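Local coordinates for protein ML032222a iGluR (Mnemiopsis leidyi, PDB 4YKI) that binds glycine in the ligand-binding domain of a ctenophore ionotropic glutamate receptor and probably uses that binding to open an ion channel, at residues I77-L81 / R98-I102; K3-R8 / P223-I228. All blocks are in the same frame, centred on the assembly; numbering follows the deposited sequence.

Overall arrangement
From the N terminus, the chain passes at once through K3-R8, enters the parallel sheet with strand 9-13, and meets its distant partner P223-I228 only at the start of helix 225-238; contact 2 thus closes a loop of 214 residues. Contact 1 is nested inside that loop and is far more local: after helix 75-81 ends, 16 residues holding strands 87-89 and 91-93 bring the chain back to R98-I102, which opens with the glycine-binding arginine. Contact 2 ties the chain's beginning to a late helix, whereas contact 1 joins helix 75-81 to the segment R98-I102, whose arginine holds the ligand. Their centres lie 19 Å apart, and they do not touch.

Contact 1: I77-L81 / R98-I102; sequences IRDLL and RKSAI. With GLY (glycine), chain E.
This is a buried apolar contact between the last turn of helix 75-81 and R98-I102, which begins on helix 96-99, beside the glycine pocket of a bilobed, periplasmic-binding-protein-like domain. I77-L81 is regular helix (L81 N to I77 O, 3.0 Å). R98 O accepts from A101 N (2.9 Å) and I102 N (2.8 Å), before I102 turns extended (phi/psi -134/171). CA atoms pair I77 with R98 at 7.7 Å and L81 with I102 at 7.6 Å.

No hydrogen bond crosses; branched aliphatic side chains, suited to a buried interface, make the contact. I77 (chi1 and chi2 both m) sets CD1 3.7 Å from CD1 of I102 and 3.9 Å from CG of R98. I102 (chi1 p) offers CG2 to CD2 of L80 at 3.9 Å and to CD2 of L81 at 3.8 Å. L81 CD2 comes within 3.5 Å of A101 O, an approach the small alanine leaves open, while L81 CD1 lies 4.3 Å from A101 CB. R98, extended beyond CB (chi2 to chi4 near 180°), lays its methylenes by I77 and grips the ligand carboxylate end-on: NH1 to OXT and NH2 to O of GLY, both 2.9 Å, the two-pronged bond characteristic of ionotropic glutamate receptors.

Around it, S93 O and G64 O also accept from the guanidinium, I77 and L80 rest on I88 of strand 87-89, and I102 packs on L92 of strand 91-93.

Contact 2: K3-R8 / P223-I228; sequences KNLIGR and PYKSLI
A type II beta turn, L5 to R8, leads into strand 9-13; its end residues L5 and R8, with K3 and N4 before it, pack on P223-I228 at the start of helix 225-238. The turn closes with R8 N to L5 O at 3.1 Å; G7 (phi/psi 83/-8) takes its third position, where a CB would jam against the preceding carbonyl oxygen. N4 OD1 accepts from I6 N at 2.9 Å, an Asx turn. CA atoms pair K3 with P223 at 6.5 Å and N4 with Y224 at 6.6 Å.

Y224 and L5 are central. Y224 (chi1 m, chi2 -51°) presents a ring face to L5 (chi1 m, chi2 t), whose CD2 sits 3.6 Å from the ring centroid and 20° off the normal, a CH-pi contact. A flat aromatic suits this place by receiving the methyl broadside. L5 CD1 reaches CD1 of I228 at 4.2 Å, and its side chain also packs on L10 and L49, joining strand 9-13 and helix 37-49 to the contact. L227 adds CD1 against CB of N4 at 3.9 Å and likewise touches L49. R8 CD comes within 3.3 Å of Y224 OH, with the hydroxyl over a guanidinium face.

K3 CD lies 3.9 Å from CB of P223, and one water donates to both K3 O (2.7 Å) and P223 O (2.8 Å).

Contact 1: I77-L81 / R98-I102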
loop_
_atom_site.group_PDB
_atom_site.type_symbol
_atom_site.label_atom_id
_atom_site.label_comp_id
_atom_site.label_asym_id
_atom_site.label_seq_id
_atom_site.Cartn_x
_atom_site.Cartn_y
_atom_site.Cartn_z
ATOM N N ILE B 77 -3.974 19.387 6.612
ATOM C CA ILE B 77 -2.521 19.385 6.737
ATOM C C ILE B 77 -2.077 20.559 7.618
ATOM O O ILE B 77 -1.283 20.395 8.544
ATOM C CB ILE B 77 -1.820 19.469 5.365
ATOM C CG1 ILE B 77 -2.220 18.316 4.426
ATOM C CG2 ILE B 77 -0.305 19.492 5.563
ATOM C CD1 ILE B 77 -1.810 16.938 4.858
ATOM N N ARG B 78 -2.596 21.753 7.331
ATOM C CA ARG B 78 -2.226 22.939 8.098
ATOM C C ARG B 78 -2.612 22.810 9.567
ATOM O O ARG B 78 -1.846 23.187 10.450
ATOM C CB ARG B 78 -2.845 24.202 7.479
ATOM C CG ARG B 78 -2.557 25.497 8.217
ATOM C CD ARG B 78 -1.078 25.845 8.311
ATOM N NE ARG B 78 -0.894 27.166 8.923
ATOM C CZ ARG B 78 -0.969 28.324 8.270
ATOM N NH1 ARG B 78 -1.183 28.379 6.962
ATOM N NH2 ARG B 78 -0.816 29.445 8.948
ATOM N N ASP B 79 -3.800 22.265 9.833
ATOM C CA ASP B 79 -4.220 22.100 11.221
ATOM C C ASP B 79 -3.268 21.174 11.971
ATOM O O ASP B 79 -2.983 21.382 13.143
ATOM C CB ASP B 79 -5.641 21.538 11.297
ATOM C CG ASP B 79 -6.736 22.584 11.142
ATOM O OD1 ASP B 79 -6.452 23.778 10.929
ATOM O OD2 ASP B 79 -7.911 22.143 11.211
ATOM N N LEU B 80 -2.808 20.111 11.302
ATOM C CA LEU B 80 -1.844 19.196 11.920
ATOM C C LEU B 80 -0.515 19.919 12.210
ATOM O O LEU B 80 0.010 19.828 13.306
ATOM C CB LEU B 80 -1.634 17.992 10.992
ATOM C CG LEU B 80 -0.797 16.848 11.547
ATOM C CD1 LEU B 80 -1.510 16.170 12.692
ATOM C CD2 LEU B 80 -0.520 15.831 10.474
ATOM N N LEU B 81 0.003 20.654 11.230
ATOM C CA LEU B 81 1.249 21.408 11.399
ATOM C C LEU B 81 1.156 22.425 12.521
ATOM O O LEU B 81 2.139 22.676 13.202
ATOM C CB LEU B 81 1.630 22.111 10.103
ATOM C CG LEU B 81 2.042 21.159 8.975
ATOM C CD1 LEU B 81 2.197 21.919 7.676
ATOM C CD2 LEU B 81 3.345 20.416 9.293
ATOM N N ARG B 98 3.087 16.586 0.517
ATOM C CA ARG B 98 2.676 16.377 1.898
ATOM C C ARG B 98 3.806 15.731 2.718
ATOM O O ARG B 98 4.041 16.119 3.846
ATOM C CB ARG B 98 1.393 15.525 1.950
ATOM C CG ARG B 98 0.155 16.309 1.573
ATOM C CD ARG B 98 -1.041 15.410 1.357
ATOM N NE ARG B 98 -2.224 16.193 1.054
ATOM C CZ ARG B 98 -3.390 15.669 0.731
ATOM N NH1 ARG B 98 -3.563 14.360 0.663
ATOM N NH2 ARG B 98 -4.419 16.471 0.509
ATOM N N LYS B 99 4.490 14.754 2.125
ATOM C CA LYS B 99 5.575 14.035 2.783
ATOM C C LYS B 99 6.725 14.965 3.158
ATOM O O LYS B 99 7.474 14.672 4.080
ATOM C CB LYS B 99 6.060 12.893 1.884
ATOM C CG LYS B 99 7.097 11.940 2.493
ATOM C CD LYS B 99 6.566 11.186 3.712
ATOM C CE LYS B 99 7.560 10.144 4.236
ATOM N NZ LYS B 99 8.767 10.764 4.858
ATOM N N SER B 100 6.874 16.090 2.465
ATOM C CA SER B 100 7.922 17.050 2.835
ATOM C C SER B 100 7.614 17.787 4.149
ATOM O O SER B 100 8.521 18.358 4.751
ATOM C CB SER B 100 8.164 18.051 1.696
ATOM O OG SER B 100 7.153 19.036 1.660
ATOM N N ALA B 101 6.354 17.738 4.591
ATOM C CA ALA B 101 5.880 18.465 5.769
ATOM C C ALA B 101 5.407 17.573 6.902
ATOM O O ALA B 101 5.537 17.963 8.059
ATOM C CB ALA B 101 4.760 19.426 5.378
ATOM N N ILE B 102 4.802 16.427 6.569
ATOM C CA ILE B 102 4.227 15.514 7.565
ATOM C C ILE B 102 4.650 14.083 7.259
ATOM O O ILE B 102 5.227 13.814 6.205
ATOM C CB ILE B 102 2.660 15.589 7.587
ATOM C CG1 ILE B 102 2.025 15.063 6.291
ATOM C CG2 ILE B 102 2.201 17.024 7.896
ATOM C CD1 ILE B 102 0.565 14.609 6.462
HETATM N N GLY E . -8.453 11.991 -0.547
HETATM C CA GLY E . -8.229 13.413 -0.895
HETATM C C GLY E . -6.912 13.963 -0.401
HETATM O O GLY E . -6.609 15.125 -0.746
HETATM O OXT GLY E . -6.191 13.262 0.341
#

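Contact 2: K3-R8 / P223-I228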
loop_
_atom_site.group_PDB
_atom_site.type_symbol
_atom_site.label_atom_id
_atom_site.label_comp_id
_atom_site.label_asym_id
_atom_site.label_seq_id
_atom_site.Cartn_x
_atom_site.Cartn_y
_atom_site.Cartn_z
ATOM N N LYS B 3 6.678 6.539 25.760
ATOM C CA LYS B 3 5.351 7.149 25.627
ATOM C C LYS B 3 4.420 6.204 24.855
ATOM O O LYS B 3 4.819 5.600 23.846
ATOM C CB LYS B 3 5.422 8.503 24.895
ATOM C CG LYS B 3 6.167 9.624 25.622
ATOM C CD LYS B 3 6.055 10.933 24.842
ATOM C CE LYS B 3 7.054 11.982 25.340
ATOM N NZ LYS B 3 6.804 12.411 26.739
ATOM N N ASN B 4 3.192 6.054 25.343
ATOM C CA ASN B 4 2.162 5.322 24.611
ATOM C C ASN B 4 0.891 6.152 24.628
ATOM O O ASN B 4 0.913 7.306 25.046
ATOM C CB ASN B 4 1.936 3.912 25.189
ATOM C CG ASN B 4 1.510 3.924 26.646
ATOM O OD1 ASN B 4 0.582 4.624 27.039
ATOM N ND2 ASN B 4 2.192 3.118 27.456
ATOM N N LEU B 5 -0.209 5.563 24.178
ATOM C CA LEU B 5 -1.461 6.291 24.010
ATOM C C LEU B 5 -2.444 6.125 25.166
ATOM O O LEU B 5 -3.522 6.738 25.161
ATOM C CB LEU B 5 -2.112 5.859 22.698
ATOM C CG LEU B 5 -1.557 6.557 21.456
ATOM C CD1 LEU B 5 -1.910 5.823 20.190
ATOM C CD2 LEU B 5 -2.056 7.989 21.370
ATOM N N ILE B 6 -2.104 5.328 26.165
ATOM C CA ILE B 6 -3.060 5.078 27.242
ATOM C C ILE B 6 -3.354 6.359 28.029
ATOM O O ILE B 6 -2.449 7.013 28.569
ATOM C CB ILE B 6 -2.564 3.965 28.179
ATOM C CG1 ILE B 6 -2.334 2.667 27.392
ATOM C CG2 ILE B 6 -3.593 3.720 29.270
ATOM C CD1 ILE B 6 -1.630 1.580 28.181
ATOM N N GLY B 7 -4.627 6.730 28.082
ATOM C CA GLY B 7 -5.052 7.933 28.783
ATOM C C GLY B 7 -4.914 9.235 27.980
ATOM O O GLY B 7 -5.392 10.270 28.418
ATOM N N ARG B 8 -4.279 9.200 26.817
ATOM C CA ARG B 8 -4.156 10.390 25.986
ATOM C C ARG B 8 -5.503 10.778 25.405
ATOM O O ARG B 8 -6.385 9.941 25.255
ATOM C CB ARG B 8 -3.148 10.149 24.856
ATOM C CG ARG B 8 -1.737 9.797 25.332
ATOM C CD ARG B 8 -0.973 10.956 25.932
ATOM N NE ARG B 8 0.333 10.485 26.390
ATOM C CZ ARG B 8 1.343 11.261 26.737
ATOM N NH1 ARG B 8 1.245 12.574 26.671
ATOM N NH2 ARG B 8 2.472 10.708 27.136
ATOM N N PRO B 223 5.161 10.820 18.843
ATOM C CA PRO B 223 5.480 9.641 19.652
ATOM C C PRO B 223 4.497 8.488 19.440
ATOM O O PRO B 223 4.695 7.426 20.025
ATOM C CB PRO B 223 5.387 10.176 21.085
ATOM C CG PRO B 223 4.405 11.288 20.996
ATOM C CD PRO B 223 4.623 11.924 19.660
ATOM N N TYR B 224 3.470 8.682 18.619
ATOM C CA TYR B 224 2.410 7.684 18.478
ATOM C C TYR B 224 2.472 6.901 17.177
ATOM O O TYR B 224 1.682 5.977 16.971
ATOM C CB TYR B 224 1.057 8.388 18.566
ATOM C CG TYR B 224 0.915 9.281 19.788
ATOM C CD1 TYR B 224 1.194 8.804 21.061
ATOM C CD2 TYR B 224 0.523 10.610 19.662
ATOM C CE1 TYR B 224 1.074 9.617 22.181
ATOM C CE2 TYR B 224 0.395 11.432 20.781
ATOM C CZ TYR B 224 0.675 10.929 22.034
ATOM O OH TYR B 224 0.574 11.743 23.144
ATOM N N LYS B 225 3.388 7.276 16.290
ATOM C CA LYS B 225 3.462 6.674 14.956
ATOM C C LYS B 225 3.675 5.156 14.975
ATOM O O LYS B 225 3.003 4.420 14.262
ATOM C CB LYS B 225 4.536 7.354 14.092
ATOM C CG LYS B 225 4.706 6.687 12.717
ATOM C CD LYS B 225 5.421 7.564 11.694
ATOM C CE LYS B 225 6.012 6.762 10.524
ATOM N NZ LYS B 225 5.029 5.932 9.804
ATOM N N SER B 226 4.611 4.692 15.786
ATOM C CA SER B 226 4.927 3.272 15.817
ATOM C C SER B 226 3.724 2.419 16.230
ATOM O O SER B 226 3.465 1.365 15.650
ATOM C CB SER B 226 6.123 3.009 16.733
ATOM O OG SER B 226 7.304 3.595 16.199
ATOM N N LEU B 227 2.986 2.869 17.235
ATOM C CA LEU B 227 1.770 2.185 17.668
ATOM C C LEU B 227 0.664 2.219 16.626
ATOM O O LEU B 227 0.024 1.205 16.351
ATOM C CB LEU B 227 1.262 2.774 18.979
ATOM C CG LEU B 227 2.063 2.368 20.202
ATOM C CD1 LEU B 227 1.713 3.233 21.403
ATOM C CD2 LEU B 227 1.799 0.901 20.508
ATOM N N ILE B 228 0.432 3.378 16.037
ATOM C CA ILE B 228 -0.587 3.476 14.999
ATOM C C ILE B 228 -0.238 2.568 13.814
ATOM O O ILE B 228 -1.096 1.829 13.315
ATOM C CB ILE B 228 -0.793 4.943 14.552
ATOM C CG1 ILE B 228 -1.372 5.778 15.700
ATOM C CG2 ILE B 228 -1.682 5.027 13.293
ATOM C CD1 ILE B 228 -2.773 5.396 16.098
HETATM O O HOH W 1 6.533 6.568 21.945
#